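Local coordinates for protein beta-galactosidase (Marinomonas sp. ef1, PDB 6Y2K) that hydrolyses terminal beta-D-galactosyl residues, as expected of a GH42 beta-galactosidase, and works as a cold-active hexamer, at residues A[11-14]-A[15-18]; A[49-52]-A[53-56]; A[120-123]-A[124-128]; A[221-224]-A[225-229]; A[296-299]-A[300-303]. All coordinates share one frame; numbering follows the deposited sequence. Where two conformers were deposited one is given.

All five contacts are local, each within or at the start of one helix, and all belong to the TIM barrel that carries glycosidase activity in this family. In chain order they lie at the start of helix 17-27 (contact 1), at the start of helix 52-63 (contact 2), near the C-terminal end of helix 111-128 (contact 3), in helix 205-233 (contact 4) and in helix 294-305 (contact 5). Contacts 1 to 4 touch in series, successive centres about 14, 12 and 13 Å apart, and thereby join neighbouring helices round the barrel. Contact 5 stands apart, its centre about 24 Å from that of contact 4, and joins the barrel to the sheet containing strand 453-456.

Contact 1: residues A[11-14]-A[15-18]; sequences HWPK and SRWV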
loop_
_atom_site.group_PDB
_atom_site.type_symbol
_atom_site.label_atom_id
_atom_site.label_comp_id
_atom_site.label_asym_id
_atom_site.label_seq_id
_atom_site.Cartn_x
_atom_site.Cartn_y
_atom_site.Cartn_z
ATOM N N HIS A 11 21.212 45.720 21.497
ATOM C CA HIS A 11 21.607 44.370 21.929
ATOM C C HIS A 11 23.112 44.133 22.010
ATOM O O HIS A 11 23.530 43.072 22.489
ATOM C CB HIS A 11 20.990 43.319 21.009
ATOM C CG HIS A 11 19.494 43.301 21.033
ATOM N ND1 HIS A 11 18.751 42.489 20.209
ATOM C CD2 HIS A 11 18.604 44.003 21.772
ATOM C CE1 HIS A 11 17.466 42.700 20.429
ATOM N NE2 HIS A 11 17.349 43.610 21.380
ATOM N N TRP A 12 23.919 45.087 21.534
ATOM C CA TRP A 12 25.373 44.894 21.380
ATOM C C TRP A 12 26.148 46.031 22.055
ATOM O O TRP A 12 25.674 47.163 22.079
ATOM C CB TRP A 12 25.772 44.804 19.888
ATOM C CG TRP A 12 24.912 43.835 19.112
ATOM C CD1 TRP A 12 23.992 44.148 18.159
ATOM C CD2 TRP A 12 24.858 42.415 19.274
ATOM N NE1 TRP A 12 23.369 43.009 17.704
ATOM C CE2 TRP A 12 23.873 41.930 18.382
ATOM C CE3 TRP A 12 25.544 41.500 20.086
ATOM C CZ2 TRP A 12 23.564 40.568 18.269
ATOM C CZ3 TRP A 12 25.230 40.134 19.978
ATOM C CH2 TRP A 12 24.256 39.687 19.064
ATOM N N PRO A 13 27.348 45.737 22.586
ATOM C CA PRO A 13 28.140 46.842 23.144
ATOM C C PRO A 13 28.482 47.898 22.084
ATOM O O PRO A 13 28.642 47.567 20.911
ATOM C CB PRO A 13 29.406 46.164 23.691
ATOM C CG PRO A 13 29.417 44.778 23.142
ATOM C CD PRO A 13 28.023 44.432 22.697
ATOM N N LYS A 14 28.569 49.159 22.514
ATOM C CA LYS A 14 28.874 50.288 21.618
ATOM C C LYS A 14 30.191 50.119 20.864
ATOM O O LYS A 14 30.341 50.656 19.770
ATOM C CB LYS A 14 28.913 51.606 22.400
ATOM C CG LYS A 14 27.559 52.042 22.930
ATOM C CD LYS A 14 27.589 53.468 23.460
ATOM C CE LYS A 14 26.240 53.867 24.049
ATOM N NZ LYS A 14 26.219 55.298 24.464
ATOM N N SER A 15 31.132 49.379 21.451
ATOM C CA SER A 15 32.389 49.016 20.787
ATOM C C SER A 15 32.230 48.215 19.470
ATOM O O SER A 15 33.165 48.167 18.670
ATOM C CB SER A 15 33.288 48.245 21.760
ATOM O OG SER A 15 32.662 47.050 22.208
ATOM N N ARG A 16 31.064 47.599 19.257
ATOM C CA ARG A 16 30.723 46.919 17.993
ATOM C C ARG A 16 30.170 47.824 16.895
ATOM O O ARG A 16 30.221 47.450 15.722
ATOM C CB ARG A 16 29.677 45.806 18.234
ATOM C CG ARG A 16 30.227 44.507 18.805
ATOM C CD ARG A 16 31.091 43.732 17.822
ATOM N NE ARG A 16 30.442 43.572 16.519
ATOM C CZ ARG A 16 31.011 43.034 15.443
ATOM N NH1 ARG A 16 32.250 42.544 15.496
ATOM N NH2 ARG A 16 30.322 42.965 14.309
ATOM N N TRP A 17 29.634 48.988 17.257
ATOM C CA TRP A 17 28.759 49.751 16.354
ATOM C C TRP A 17 29.414 50.257 15.060
ATOM O O TRP A 17 28.804 50.176 13.980
ATOM C CB TRP A 17 28.112 50.920 17.110
ATOM C CG TRP A 17 27.090 50.513 18.153
ATOM C CD1 TRP A 17 26.765 49.242 18.552
ATOM C CD2 TRP A 17 26.289 51.393 18.948
ATOM N NE1 TRP A 17 25.802 49.282 19.523
ATOM C CE2 TRP A 17 25.490 50.588 19.789
ATOM C CE3 TRP A 17 26.158 52.787 19.022
ATOM C CZ2 TRP A 17 24.573 51.130 20.700
ATOM C CZ3 TRP A 17 25.248 53.327 19.931
ATOM C CH2 TRP A 17 24.466 52.499 20.752
ATOM N N VAL A 18 30.633 50.784 15.151
ATOM C CA VAL A 18 31.309 51.303 13.950
ATOM C C VAL A 18 31.619 50.143 12.998
ATOM O O VAL A 18 31.353 50.237 11.799
ATOM C CB VAL A 18 32.599 52.092 14.274
ATOM C CG1 VAL A 18 33.333 52.489 12.996
ATOM C CG2 VAL A 18 32.274 53.337 15.092
HETATM O O HOH W 1 32.161 51.023 17.772
#
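From Pro13 to Trp17 the backbone turns out of the loop that follows the first barrel strand and into helix 17-27 of the TIM barrel. Two bonds draw this turn together: Arg16 N reaches Pro13 O at 2.9 Å, and Trp17 N reaches Lys14 O at 3.1 Å. A water extends the turn by donating to Lys14 O and accepting from Val18 N. The main side-chain contact is Lys14 against the Trp17 indole. Lys14 CA stands 3.7 Å from the centroid of the five-membered ring, only 1° off its normal, which makes a CH-pi contact, while CG covers the six-membered ring at 3.8 Å from Trp17 CH2. Because Lys14 CG lies anti to its own carbonyl carbon (chi1 -68°) and the chain runs extended beyond it, the aliphatic part passes over the indole and NZ continues to a salt bridge with Glu56 of helix 52-63. Trp17 is buried against that same helix, touching Trp53, Ser57 and Ile60. Arg16, bent at chi2 and chi3, forms a salt bridge with Asp20. The indole N-H of Trp17 also makes a weak bond, NE1 to Trp12 O at 3.3 Å and 138°.

Contact 2: residues A[49-52]-A[53-56]; sequences LHWE and WLDE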
loop_
_atom_site.group_PDB
_atom_site.type_symbol
_atom_site.label_atom_id
_atom_site.label_comp_id
_atom_site.label_asym_id
_atom_site.label_seq_id
_atom_site.Cartn_x
_atom_site.Cartn_y
_atom_site.Cartn_z
ATOM N N LEU A 49 14.175 59.378 30.459
ATOM C CA LEU A 49 14.355 59.059 29.054
ATOM C C LEU A 49 15.815 58.947 28.688
ATOM O O LEU A 49 16.648 59.680 29.216
ATOM C CB LEU A 49 13.686 60.108 28.183
ATOM C CG LEU A 49 12.181 60.243 28.418
ATOM C CD1 LEU A 49 11.664 61.537 27.817
ATOM C CD2 LEU A 49 11.435 59.046 27.844
ATOM N N HIS A 50 16.104 58.023 27.775
ATOM C CA HIS A 50 17.457 57.735 27.328
ATOM C C HIS A 50 17.476 57.711 25.799
ATOM O O HIS A 50 17.100 56.703 25.176
ATOM C CB HIS A 50 17.937 56.402 27.903
ATOM C CG HIS A 50 17.933 56.348 29.401
ATOM N ND1 HIS A 50 19.005 56.748 30.170
ATOM C CD2 HIS A 50 16.982 55.934 30.273
ATOM C CE1 HIS A 50 18.713 56.587 31.450
ATOM N NE2 HIS A 50 17.489 56.096 31.539
ATOM N N TRP A 51 17.872 58.841 25.214
ATOM C CA TRP A 51 18.025 58.996 23.763
ATOM C C TRP A 51 19.477 58.913 23.282
ATOM O O TRP A 51 19.706 58.770 22.079
ATOM C CB TRP A 51 17.472 60.344 23.302
ATOM C CG TRP A 51 16.007 60.535 23.487
ATOM C CD1 TRP A 51 15.396 61.507 24.230
ATOM C CD2 TRP A 51 14.960 59.750 22.908
ATOM N NE1 TRP A 51 14.019 61.376 24.143
ATOM C CE2 TRP A 51 13.731 60.309 23.336
ATOM C CE3 TRP A 51 14.938 58.633 22.064
ATOM C CZ2 TRP A 51 12.491 59.779 22.949
ATOM C CZ3 TRP A 51 13.708 58.116 21.671
ATOM C CH2 TRP A 51 12.501 58.691 22.120
ATOM N N GLU A 52 20.447 59.025 24.190
ATOM C CA GLU A 52 21.868 59.073 23.804
ATOM C C GLU A 52 22.289 57.896 22.908
ATOM O O GLU A 52 22.989 58.099 21.911
ATOM C CB GLU A 52 22.750 59.141 25.053
ATOM C CG GLU A 52 24.252 59.258 24.799
ATOM C CD GLU A 52 25.040 59.142 26.093
ATOM O OE1 GLU A 52 25.602 58.049 26.349
ATOM O OE2 GLU A 52 25.070 60.129 26.867
ATOM N N TRP A 53 21.865 56.682 23.266
ATOM C CA TRP A 53 22.196 55.472 22.489
ATOM C C TRP A 53 21.758 55.599 21.026
ATOM O O TRP A 53 22.509 55.260 20.109
ATOM C CB TRP A 53 21.580 54.203 23.129
ATOM C CG TRP A 53 20.083 54.138 23.040
ATOM C CD1 TRP A 53 19.183 54.760 23.853
ATOM C CD2 TRP A 53 19.313 53.440 22.052
ATOM N NE1 TRP A 53 17.898 54.492 23.436
ATOM C CE2 TRP A 53 17.950 53.683 22.332
ATOM C CE3 TRP A 53 19.644 52.640 20.952
ATOM C CZ2 TRP A 53 16.918 53.146 21.556
ATOM C CZ3 TRP A 53 18.617 52.109 20.178
ATOM C CH2 TRP A 53 17.270 52.361 20.488
ATOM N N LEU A 54 20.551 56.113 20.819
ATOM C CA LEU A 54 19.963 56.210 19.491
ATOM C C LEU A 54 20.543 57.401 18.729
ATOM O O LEU A 54 20.808 57.296 17.532
ATOM C CB LEU A 54 18.445 56.311 19.602
ATOM C CG LEU A 54 17.613 56.317 18.316
ATOM C CD1 LEU A 54 17.970 55.147 17.408
ATOM C CD2 LEU A 54 16.134 56.291 18.679
ATOM N N ASP A 55 20.750 58.520 19.427
ATOM C CA ASP A 55 21.460 59.684 18.862
ATOM C C ASP A 55 22.795 59.264 18.251
ATOM O O ASP A 55 23.110 59.644 17.120
ATOM C CB ASP A 55 21.742 60.755 19.933
ATOM C CG ASP A 55 20.480 61.360 20.543
ATOM O OD1 ASP A 55 19.408 61.393 19.880
ATOM O OD2 ASP A 55 20.575 61.817 21.714
ATOM N N GLU A 56 23.561 58.475 19.003
ATOM C CA GLU A 56 24.876 58.015 18.566
ATOM C C GLU A 56 24.818 56.974 17.457
ATOM O O GLU A 56 25.615 57.029 16.520
ATOM C CB GLU A 56 25.682 57.472 19.743
ATOM C CG GLU A 56 26.070 58.565 20.727
ATOM C CD GLU A 56 26.691 58.051 22.013
ATOM O OE1 GLU A 56 26.873 56.819 22.186
ATOM O OE2 GLU A 56 26.991 58.905 22.869
HETATM O O HOH W 2 28.658 58.167 25.020
#
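Trp51 O receives the amide of Asp55 at 2.9 Å in an almost straight bond, opening helix 52-63, one of the helices round the TIM barrel. Leu54 N adds a weak bond to the same oxygen, and one residue on, Glu56 N donates to Glu52 O at 3.0 Å. Beside this first turn the Trp53 indole folds back toward the incoming loop: its CG sits between backbone N and carbonyl carbon (chi1 69°), which brings NE1 to 2.9 Å from His50 O, near the ring plane, though the bond is weak because it is bent to 121°. Leu54 CB lies over the centre of one indole face, and Leu54 CD2 meets the edge of Trp51 at CZ3. The Asp55 carboxylate comes close to Trp51 O without bonding to it; its oxygens are held instead by Tyr128 OH and by a salt bridge to Arg127, both on helix 111-128. On the outer side Glu52 and Glu56 run alongside each other with carboxylate planes 15° apart. Lys14, which bridges to Glu56, probably offsets their like charge, with a long, weak ion pair to Glu52. Water 2 spans the two, donating to Glu56 OE2 at 2.8 Å and weakly to Glu52 OE1.

Contact 3: residues A[120-123]-A[124-128]; sequences MVTM and MAERY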
loop_
_atom_site.group_PDB
_atom_site.type_symbol
_atom_site.label_atom_id
_atom_site.label_comp_id
_atom_site.label_asym_id
_atom_site.label_seq_id
_atom_site.Cartn_x
_atom_site.Cartn_y
_atom_site.Cartn_z
ATOM N N MET A 120 4.562 58.996 22.977
ATOM C CA MET A 120 5.875 58.463 22.604
ATOM C C MET A 120 6.225 58.732 21.139
ATOM O O MET A 120 7.367 59.081 20.830
ATOM C CB MET A 120 5.986 56.955 22.917
ATOM C CG MET A 120 7.250 56.290 22.382
ATOM S SD MET A 120 8.794 57.007 22.985
ATOM C CE MET A 120 8.884 56.311 24.629
ATOM N N VAL A 121 5.255 58.564 20.246
ATOM C CA VAL A 121 5.502 58.805 18.824
ATOM C C VAL A 121 5.776 60.291 18.564
ATOM O O VAL A 121 6.634 60.622 17.744
ATOM C CB VAL A 121 4.369 58.269 17.925
ATOM C CG1 VAL A 121 4.591 58.668 16.465
ATOM C CG2 VAL A 121 4.304 56.747 18.035
ATOM N N THR A 122 5.060 61.171 19.260
ATOM C CA THR A 122 5.343 62.606 19.198
ATOM C C THR A 122 6.753 62.917 19.701
ATOM O O THR A 122 7.494 63.642 19.031
ATOM C CB THR A 122 4.310 63.433 19.979
ATOM O OG1 THR A 122 3.010 63.204 19.427
ATOM C CG2 THR A 122 4.637 64.941 19.900
ATOM N N MET A 123 7.130 62.365 20.857
ATOM C CA MET A 123 8.498 62.534 21.370
ATOM C C MET A 123 9.555 62.124 20.345
ATOM O O MET A 123 10.488 62.881 20.081
ATOM C CB MET A 123 8.727 61.726 22.653
ATOM C CG MET A 123 8.200 62.358 23.931
ATOM S SD MET A 123 8.928 61.561 25.388
ATOM C CE MET A 123 8.220 59.933 25.280
ATOM N N MET A 124 9.402 60.928 19.772
ATOM C CA MET A 124 10.357 60.400 18.776
ATOM C C MET A 124 10.397 61.195 17.486
ATOM O O MET A 124 11.478 61.476 16.970
ATOM C CB MET A 124 10.035 58.952 18.394
ATOM C CG MET A 124 10.798 57.910 19.169
ATOM S SD MET A 124 10.616 56.283 18.410
ATOM C CE MET A 124 12.223 55.903 17.723
ATOM N N ALA A 125 9.217 61.499 16.954
ATOM C CA ALA A 125 9.088 62.263 15.710
ATOM C C ALA A 125 9.640 63.695 15.821
ATOM O O ALA A 125 10.192 64.220 14.851
ATOM C CB ALA A 125 7.638 62.301 15.275
ATOM N N GLU A 126 9.469 64.324 16.986
ATOM C CA GLU A 126 10.020 65.658 17.211
ATOM C C GLU A 126 11.550 65.597 17.274
ATOM O O GLU A 126 12.222 66.425 16.667
ATOM C CB GLU A 126 9.381 66.328 18.443
ATOM C CG GLU A 126 7.959 66.794 18.133
ATOM C CD GLU A 126 7.168 67.285 19.334
ATOM O OE1 GLU A 126 7.467 66.893 20.482
ATOM O OE2 GLU A 126 6.214 68.060 19.116
ATOM N N ARG A 127 12.098 64.597 17.963
ATOM C CA ARG A 127 13.553 64.469 18.076
ATOM C C ARG A 127 14.245 64.068 16.761
ATOM O O ARG A 127 15.317 64.611 16.438
ATOM C CB ARG A 127 13.941 63.471 19.176
ATOM C CG ARG A 127 15.434 63.470 19.499
ATOM C CD ARG A 127 15.768 62.758 20.804
ATOM N NE ARG A 127 17.157 62.997 21.213
ATOM C CZ ARG A 127 17.601 64.088 21.854
ATOM N NH1 ARG A 127 16.783 65.079 22.188
ATOM N NH2 ARG A 127 18.892 64.197 22.160
ATOM N N TYR A 128 13.656 63.122 16.021
ATOM C CA TYR A 128 14.346 62.481 14.888
ATOM C C TYR A 128 13.716 62.685 13.524
ATOM O O TYR A 128 14.298 62.251 12.519
ATOM C CB TYR A 128 14.471 60.971 15.137
ATOM C CG TYR A 128 15.249 60.618 16.376
ATOM C CD1 TYR A 128 16.621 60.834 16.449
ATOM C CD2 TYR A 128 14.614 60.078 17.479
ATOM C CE1 TYR A 128 17.334 60.505 17.588
ATOM C CE2 TYR A 128 15.312 59.753 18.617
ATOM C CZ TYR A 128 16.668 59.966 18.671
ATOM O OH TYR A 128 17.324 59.619 19.818
#
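Met120 and Met124, one helical turn apart, form the buried side of this contact. Met120 SD comes 4.4 Å from Met124 CG, and the backbones join through Met124 N and Met120 O at 2.9 Å. Met120 goes on to Trp39 and Ile42, and Met124 reaches Trp51, Leu54 and Pro73. Next along, Ala125 donates from N to Val121 O at 2.8 Å and brings its CB to 3.2 Å from that same oxygen. Val121 and Ala125 face helix 205-233, where they meet Gln226 and Ile229. The segments are thus consecutive turns of helix 111-128, one of the helices that surround the TIM barrel, with partners on helices 52-63 and 205-233. The outer side is looser. There Thr122 and Glu126 lie side by side and point the same way, though Glu126 is exposed and was modelled in two conformers, so the approach of its carboxylate to Thr122 CG2, which holds for one of them, is doubtful. With OG1 anti to the carbonyl carbon (chi1 -60°) the Thr122 hydroxyl turns back to a hydrogen bond with Arg118 O, and CG2 is left anti to the backbone N, on the Glu126 side. Arg127 also lies at the surface: its chain runs extended from CG to NE, while its CG covers the centre of the Tyr128 ring 3.7 Å above the plane. At its backbone, Arg127 N donates to Met123 O at 3.2 Å.

Contact 4: residues A[221-224]-A[225-229]; sequences AFNK and LQVDI
Ala221 O accepts the amide of Leu225 at 3.1 Å, the first of the i to i+4 bonds that tie these turns of one alpha-helix. Phe222 follows, its ring alongside the Gln226 side chain, with ring and amide planes 54° apart and CE1 3.6 Å from Gln226 NE2. Water 3 links the pair: it donates to Phe222 O, accepts from Gln226 NE2 at 3.0 Å and sits 3.2 Å above the centre of the Phe222 ring. Leu225 CG comes 3.6 Å from Phe222 O. Asn223 O takes Val227 N at 3.0 Å. The Asn223 side chain crosses Val227, its ND2 near CG2, while OD1 is gripped by the hydroxyls of Tyr143 and Thr139. Lys224 then bends at chi2 (50°) and chi4 (63°), which curls its ammonium back toward the next turn. There Lys224 NZ forms a salt bridge with Asp228, reaching OD1 at 2.8 Å on its syn lone pair and OD2 more weakly. Farther out, the Gln226 amide is fixed by Thr72 and Thr74, and Phe222 stacks on Tyr106. Helix 205-233 of the TIM barrel here lies against helix 111-128, through Ala221 and Leu225 on Arg114 and Ile229 on Thr122, while Gln226 and Asn223 both reach Thr139, in the loop after barrel strand 134-138.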
loop_
_atom_site.group_PDB
_atom_site.type_symbol
_atom_site.label_atom_id
_atom_site.label_comp_id
_atom_site.label_asym_id
_atom_site.label_seq_id
_atom_site.Cartn_x
_atom_site.Cartn_y
_atom_site.Cartn_z
ATOM N N ALA A 221 -7.293 52.924 12.702
ATOM C CA ALA A 221 -7.259 54.104 13.591
ATOM C C ALA A 221 -5.969 54.215 14.407
ATOM O O ALA A 221 -5.395 55.302 14.526
ATOM C CB ALA A 221 -8.458 54.097 14.531
ATOM N N PHE A 222 -5.527 53.089 14.965
ATOM C CA PHE A 222 -4.262 53.005 15.721
ATOM C C PHE A 222 -3.068 53.433 14.875
ATOM O O PHE A 222 -2.188 54.165 15.347
ATOM C CB PHE A 222 -4.069 51.571 16.226
ATOM C CG PHE A 222 -2.848 51.356 17.091
ATOM C CD1 PHE A 222 -1.621 51.036 16.525
ATOM C CD2 PHE A 222 -2.946 51.404 18.479
ATOM C CE1 PHE A 222 -0.506 50.789 17.318
ATOM C CE2 PHE A 222 -1.834 51.167 19.283
ATOM C CZ PHE A 222 -0.609 50.864 18.700
ATOM N N ASN A 223 -3.037 52.963 13.631
ATOM C CA ASN A 223 -1.976 53.305 12.692
ATOM C C ASN A 223 -2.072 54.774 12.249
ATOM O O ASN A 223 -1.052 55.471 12.159
ATOM C CB ASN A 223 -2.029 52.371 11.475
ATOM C CG ASN A 223 -0.910 52.639 10.480
ATOM O OD1 ASN A 223 0.268 52.460 10.797
ATOM N ND2 ASN A 223 -1.277 53.077 9.273
ATOM N N LYS A 224 -3.292 55.230 11.976
ATOM C CA LYS A 224 -3.535 56.591 11.495
ATOM C C LYS A 224 -3.070 57.672 12.485
ATOM O O LYS A 224 -2.581 58.731 12.060
ATOM C CB LYS A 224 -5.017 56.774 11.155
ATOM C CG LYS A 224 -5.417 58.127 10.577
ATOM C CD LYS A 224 -4.530 58.545 9.410
ATOM C CE LYS A 224 -5.223 59.501 8.448
ATOM N NZ LYS A 224 -5.599 60.801 9.073
ATOM N N LEU A 225 -3.191 57.416 13.786
ATOM C CA LEU A 225 -2.726 58.401 14.759
ATOM C C LEU A 225 -1.205 58.592 14.666
ATOM O O LEU A 225 -0.721 59.719 14.784
ATOM C CB LEU A 225 -3.208 58.093 16.185
ATOM C CG LEU A 225 -2.395 57.288 17.198
ATOM C CD1 LEU A 225 -1.198 58.052 17.758
ATOM C CD2 LEU A 225 -3.321 56.863 18.334
ATOM N N GLN A 226 -0.466 57.512 14.423
ATOM C CA GLN A 226 0.986 57.592 14.255
ATOM C C GLN A 226 1.343 58.277 12.934
ATOM O O GLN A 226 2.223 59.137 12.895
ATOM C CB GLN A 226 1.637 56.203 14.352
ATOM C CG GLN A 226 1.355 55.493 15.682
ATOM C CD GLN A 226 2.303 54.341 16.007
ATOM O OE1 GLN A 226 3.426 54.273 15.476
ATOM N NE2 GLN A 226 1.870 53.439 16.858
ATOM N N VAL A 227 0.650 57.906 11.863
ATOM C CA VAL A 227 0.863 58.523 10.546
ATOM C C VAL A 227 0.681 60.055 10.597
ATOM O O VAL A 227 1.491 60.799 10.032
ATOM C CB VAL A 227 -0.082 57.903 9.478
ATOM C CG1 VAL A 227 -0.140 58.746 8.204
ATOM C CG2 VAL A 227 0.346 56.479 9.141
ATOM N N ASP A 228 -0.383 60.520 11.256
ATOM C CA ASP A 228 -0.650 61.968 11.332
ATOM C C ASP A 228 0.507 62.720 12.010
ATOM O O ASP A 228 0.929 63.781 11.522
ATOM C CB ASP A 228 -1.968 62.268 12.041
ATOM C CG ASP A 228 -3.191 61.854 11.236
ATOM O OD1 ASP A 228 -3.099 61.580 10.019
ATOM O OD2 ASP A 228 -4.274 61.818 11.845
ATOM N N ILE A 229 1.034 62.150 13.099
ATOM C CA ILE A 229 2.193 62.717 13.797
ATOM C C ILE A 229 3.439 62.732 12.907
ATOM O O ILE A 229 4.168 63.738 12.872
ATOM C CB ILE A 229 2.508 61.937 15.096
ATOM C CG1 ILE A 229 1.376 62.108 16.115
ATOM C CG2 ILE A 229 3.831 62.397 15.715
ATOM C CD1 ILE A 229 1.341 61.034 17.182
HETATM O O HOH W 3 -0.857 54.157 17.874
#

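Contact 5: residues A[296-299]-A[300-303]; sequences AFHH and DLYR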
loop_
_atom_site.group_PDB
_atom_site.type_symbol
_atom_site.label_atom_id
_atom_site.label_comp_id
_atom_site.label_asym_id
_atom_site.label_seq_id
_atom_site.Cartn_x
_atom_site.Cartn_y
_atom_site.Cartn_z
ATOM N N ALA A 296 5.951 34.999 -3.921
ATOM C CA ALA A 296 5.269 35.571 -5.084
ATOM C C ALA A 296 3.856 36.064 -4.811
ATOM O O ALA A 296 3.518 37.195 -5.156
ATOM C CB ALA A 296 5.256 34.556 -6.222
ATOM N N PHE A 297 3.022 35.212 -4.212
ATOM C CA PHE A 297 1.647 35.579 -3.879
ATOM C C PHE A 297 1.600 36.877 -3.072
ATOM O O PHE A 297 0.836 37.786 -3.389
ATOM C CB PHE A 297 0.951 34.452 -3.097
ATOM C CG PHE A 297 -0.510 34.717 -2.836
ATOM C CD1 PHE A 297 -1.474 34.339 -3.763
ATOM C CD2 PHE A 297 -0.923 35.371 -1.678
ATOM C CE1 PHE A 297 -2.814 34.596 -3.542
ATOM C CE2 PHE A 297 -2.274 35.627 -1.449
ATOM C CZ PHE A 297 -3.216 35.234 -2.377
ATOM N N HIS A 298 2.434 36.949 -2.042
ATOM C CA HIS A 298 2.477 38.098 -1.148
ATOM C C HIS A 298 3.179 39.321 -1.755
ATOM O O HIS A 298 2.770 40.449 -1.496
ATOM C CB HIS A 298 3.109 37.687 0.178
ATOM C CG HIS A 298 2.283 36.691 0.919
ATOM N ND1 HIS A 298 2.522 35.336 0.857
ATOM C CD2 HIS A 298 1.175 36.847 1.682
ATOM C CE1 HIS A 298 1.608 34.699 1.569
ATOM N NE2 HIS A 298 0.780 35.591 2.080
ATOM N N HIS A 299 4.211 39.106 -2.563
ATOM C CA HIS A 299 4.846 40.223 -3.270
ATOM C C HIS A 299 3.790 40.967 -4.115
ATOM O O HIS A 299 3.717 42.191 -4.085
ATOM C CB HIS A 299 5.963 39.760 -4.198
ATOM C CG HIS A 299 7.106 39.084 -3.514
ATOM N ND1 HIS A 299 7.619 39.507 -2.310
ATOM C CD2 HIS A 299 7.872 38.036 -3.899
ATOM C CE1 HIS A 299 8.644 38.742 -1.974
ATOM N NE2 HIS A 299 8.814 37.835 -2.918
ATOM N N ASP A 300 2.969 40.214 -4.847
ATOM C CA ASP A 300 1.908 40.800 -5.688
ATOM C C ASP A 300 0.756 41.429 -4.880
ATOM O O ASP A 300 0.279 42.520 -5.217
ATOM C CB ASP A 300 1.368 39.759 -6.690
ATOM C CG ASP A 300 2.403 39.356 -7.756
ATOM O OD1 ASP A 300 3.352 40.145 -8.036
ATOM O OD2 ASP A 300 2.264 38.234 -8.312
ATOM N N LEU A 301 0.312 40.751 -3.828
ATOM C CA LEU A 301 -0.712 41.303 -2.930
ATOM C C LEU A 301 -0.250 42.635 -2.312
ATOM O O LEU A 301 -0.978 43.633 -2.340
ATOM C CB LEU A 301 -1.051 40.293 -1.826
ATOM C CG LEU A 301 -1.948 40.713 -0.657
ATOM C CD1 LEU A 301 -3.372 40.995 -1.108
ATOM C CD2 LEU A 301 -1.928 39.617 0.397
ATOM N N TYR A 302 0.968 42.648 -1.786
ATOM C CA TYR A 302 1.476 43.833 -1.081
ATOM C C TYR A 302 1.962 44.952 -2.011
ATOM O O TYR A 302 1.890 46.123 -1.636
ATOM C CB TYR A 302 2.515 43.441 -0.017
ATOM C CG TYR A 302 1.911 42.603 1.117
ATOM C CD1 TYR A 302 0.723 42.991 1.741
ATOM C CD2 TYR A 302 2.516 41.423 1.560
ATOM C CE1 TYR A 302 0.147 42.231 2.757
ATOM C CE2 TYR A 302 1.950 40.664 2.592
ATOM C CZ TYR A 302 0.767 41.076 3.189
ATOM O OH TYR A 302 0.167 40.366 4.220
ATOM N N ARG A 303 2.423 44.621 -3.215
ATOM C CA ARG A 303 2.611 45.658 -4.238
ATOM C C ARG A 303 1.279 46.403 -4.469
ATOM O O ARG A 303 1.270 47.624 -4.591
ATOM C CB ARG A 303 3.161 45.094 -5.553
ATOM C CG ARG A 303 3.501 46.181 -6.579
ATOM C CD ARG A 303 4.216 45.648 -7.819
ATOM N NE ARG A 303 3.319 44.796 -8.612
ATOM C CZ ARG A 303 3.296 43.463 -8.601
ATOM N NH1 ARG A 303 4.165 42.755 -7.878
ATOM N NH2 ARG A 303 2.395 42.825 -9.348
#
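His298 and Tyr302 lie side by side one turn apart and point the same way, with imidazole CD2 4.0 Å from Tyr302 CE2. Each has CG anti to its own carbonyl carbon (chi1 -65° in both), which sends both side chains off the helix in the same direction. Phe297 CD2 sits over the centre of the His298 ring, 4.1 Å above its plane, and Leu301 CD2 covers a Tyr302 face near the rim. Leu301 CD2 also meets Phe297 CE2 at 4.4 Å. His298 ND1 bonds back to Ala294 O, and Tyr302 OH bonds to Met244 O. On another side of the helix the Arg303 guanidinium, bent at chi3, lies edge-on to Asp300. Its NH1 meets the anti lone pair of Asp300 OD1 at 2.7 Å in a salt bridge, with a weaker bond from NH2. Asp300 OD2 is held by Tyr443, and Arg303 NH2 pairs with Asp454. His299 is fixed at both nitrogens, by Trp264 and Glu340. Regular bonds such as Tyr302 N to His298 O at 2.9 Å carry the backbone. This is a buried helix of a TIM barrel, set between barrel strand 310-315 and strand 453-456 of the neighbouring mixed sheet.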